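Local structure of N-deoxyribosyltransferase (Bacillus psychrosaccharolyticus, 6EVS) at residues Lys3-Ser8 and Phe34-Asn39. The protein transfers 2-deoxyribosyl groups between nucleobases, making it a catalyst for the synthesis of modified nucleosides. Residues are numbered along the deposited sequence; the frame is centred on the assembly and turned at random.
Sequences KIYLAS and FSPREN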
loop_
_atom_site.group_PDB
_atom_site.type_symbol
_atom_site.label_atom_id
_atom_site.label_comp_id
_atom_site.label_asym_id
_atom_site.label_seq_id
_atom_site.Cartn_x
_atom_site.Cartn_y
_atom_site.Cartn_z
ATOM N N LYS A 3 15.886 8.617 9.784
ATOM C CA LYS A 3 16.093 7.204 10.065
ATOM C C LYS A 3 16.443 6.495 8.760
ATOM O O LYS A 3 15.762 6.676 7.740
ATOM C CB LYS A 3 14.845 6.576 10.695
ATOM C CG LYS A 3 14.289 7.349 11.890
ATOM C CD LYS A 3 13.030 6.674 12.454
ATOM C CE LYS A 3 11.743 7.291 11.926
ATOM N NZ LYS A 3 10.523 6.502 12.332
ATOM N N ILE A 4 17.512 5.700 8.781
ATOM C CA ILE A 4 18.048 5.108 7.562
ATOM C C ILE A 4 18.211 3.610 7.757
ATOM O O ILE A 4 18.813 3.173 8.745
ATOM C CB ILE A 4 19.392 5.742 7.167
ATOM C CG1 ILE A 4 19.219 7.244 6.861
ATOM C CG2 ILE A 4 19.993 4.975 5.982
ATOM C CD1 ILE A 4 20.552 7.929 6.434
ATOM N N TYR A 5 17.672 2.827 6.820
ATOM C CA TYR A 5 17.944 1.396 6.782
ATOM C C TYR A 5 19.134 1.140 5.871
ATOM O O TYR A 5 19.067 1.459 4.679
ATOM C CB TYR A 5 16.726 0.634 6.268
ATOM C CG TYR A 5 16.870 -0.877 6.340
ATOM C CD1 TYR A 5 16.426 -1.588 7.466
ATOM C CD2 TYR A 5 17.448 -1.599 5.293
ATOM C CE1 TYR A 5 16.570 -2.993 7.540
ATOM C CE2 TYR A 5 17.581 -2.980 5.358
ATOM C CZ TYR A 5 17.154 -3.672 6.481
ATOM O OH TYR A 5 17.275 -5.045 6.501
ATOM N N LEU A 6 20.188 0.506 6.400
ATOM C CA LEU A 6 21.409 0.288 5.603
ATOM C C LEU A 6 21.307 -1.088 4.957
ATOM O O LEU A 6 21.511 -2.114 5.618
ATOM C CB LEU A 6 22.641 0.424 6.485
ATOM C CG LEU A 6 24.001 0.177 5.846
ATOM C CD1 LEU A 6 24.158 1.077 4.617
ATOM C CD2 LEU A 6 25.072 0.447 6.882
ATOM N N ALA A 7 20.950 -1.126 3.670
ATOM C CA ALA A 7 20.821 -2.382 2.929
ATOM C C ALA A 7 22.153 -2.729 2.253
ATOM O O ALA A 7 22.553 -2.084 1.277
ATOM C CB ALA A 7 19.711 -2.302 1.882
ATOM N N SER A 8 22.796 -3.804 2.713
ATOM C CA SER A 8 24.068 -4.224 2.130
ATOM C C SER A 8 24.397 -5.636 2.593
ATOM O O SER A 8 24.028 -6.011 3.711
ATOM C CB SER A 8 25.209 -3.285 2.534
ATOM O OG SER A 8 26.489 -3.858 2.163
ATOM N N PHE A 34 19.821 1.910 11.128
ATOM C CA PHE A 34 19.673 0.491 11.454
ATOM C C PHE A 34 20.594 -0.308 10.541
ATOM O O PHE A 34 20.426 -0.287 9.315
ATOM C CB PHE A 34 18.232 0.007 11.291
ATOM C CG PHE A 34 18.050 -1.469 11.579
ATOM C CD1 PHE A 34 17.835 -1.911 12.876
ATOM C CD2 PHE A 34 18.095 -2.407 10.551
ATOM C CE1 PHE A 34 17.632 -3.272 13.161
ATOM C CE2 PHE A 34 17.928 -3.774 10.817
ATOM C CZ PHE A 34 17.688 -4.209 12.138
ATOM N N SER A 35 21.553 -1.020 11.135
ATOM C CA SER A 35 22.534 -1.775 10.359
ATOM C C SER A 35 22.327 -3.256 10.616
ATOM O O SER A 35 22.566 -3.716 11.740
ATOM C CB SER A 35 23.964 -1.366 10.716
ATOM O OG SER A 35 24.896 -2.039 9.860
ATOM N N PRO A 36 21.852 -4.020 9.633
ATOM C CA PRO A 36 21.453 -5.407 9.900
ATOM C C PRO A 36 22.528 -6.254 10.550
ATOM O O PRO A 36 22.182 -7.172 11.296
ATOM C CB PRO A 36 21.091 -5.933 8.509
ATOM C CG PRO A 36 20.527 -4.678 7.802
ATOM C CD PRO A 36 21.442 -3.571 8.288
ATOM N N ARG A 37 23.808 -5.967 10.310
ATOM C CA ARG A 37 24.878 -6.778 10.887
ATOM C C ARG A 37 24.967 -6.625 12.406
ATOM O O ARG A 37 25.488 -7.529 13.082
ATOM C CB ARG A 37 26.216 -6.413 10.242
ATOM C CG ARG A 37 26.848 -5.152 10.794
ATOM C CD ARG A 37 28.207 -4.900 10.196
ATOM N NE ARG A 37 28.809 -3.689 10.739
ATOM C CZ ARG A 37 30.093 -3.561 11.029
ATOM N NH1 ARG A 37 30.907 -4.585 10.842
ATOM N NH2 ARG A 37 30.558 -2.416 11.512
ATOM N N GLU A 38 24.487 -5.501 12.951
ATOM C CA GLU A 38 24.437 -5.293 14.392
ATOM C C GLU A 38 23.209 -5.927 15.018
ATOM O O GLU A 38 23.014 -5.794 16.229
ATOM C CB GLU A 38 24.441 -3.795 14.730
ATOM C CG GLU A 38 25.442 -2.934 13.962
ATOM C CD GLU A 38 25.352 -1.462 14.346
ATOM O OE1 GLU A 38 26.399 -0.782 14.372
ATOM O OE2 GLU A 38 24.230 -0.982 14.621
ATOM N N ASN A 39 22.380 -6.600 14.224
ATOM C CA ASN A 39 21.085 -7.103 14.663
ATOM C C ASN A 39 20.910 -8.544 14.237
ATOM O O ASN A 39 19.873 -8.959 13.717
ATOM C CB ASN A 39 20.001 -6.183 14.121
ATOM C CG ASN A 39 20.158 -4.791 14.656
ATOM O OD1 ASN A 39 20.704 -3.907 13.977
ATOM N ND2 ASN A 39 19.721 -4.581 15.900
#
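Tyr5 and Phe34 run alongside each other on one face of the parallel sheet. In both, CG is anti to the backbone N (chi1 -174° and 178°). This puts each CG beside its own carbonyl carbon, and both rings lean toward the C-terminal end of the strands. The ring planes are nearly parallel, at 21°, but offset, with little overlap. CE1 of Tyr5 comes within 3.4 Å of CD2 of Phe34. At the far end of the tyrosine, Pro36 closes in. Its CG sits 3.5 Å from the Tyr5 OH. Its CD makes a close C-H to O approach to the carbonyl O of Leu6 (3.0 Å), a sign of tight packing. Leu6 packs on the other face, where its CD2 lies 3.9 Å from Ser35 OG.

Two backbone bonds set this register, and both flank Tyr5. Phe34 N donates to Ile4 O (2.9 Å), and Leu6 N donates to Phe34 O (3.0 Å). The chain then turns through a short 3-10 segment that includes Pro36.

Tyr5 OH is hydrogen-bonded to Glu85 of helix 80-91, and Ser35 OG to Glu23 of helix 13-28. Strand 3-7, helix 13-28 and strand 32-34 form a beta-alpha-beta crossover, with 32-34 outermost in this chain's sheet (order 2-1-3-4-5). Helix 13-28 covers the Leu6 face. Helix 49-65 covers the aromatic face, where His62 stacks on Phe34, and strand 68-72 pairs with the other edge of strand 3-7.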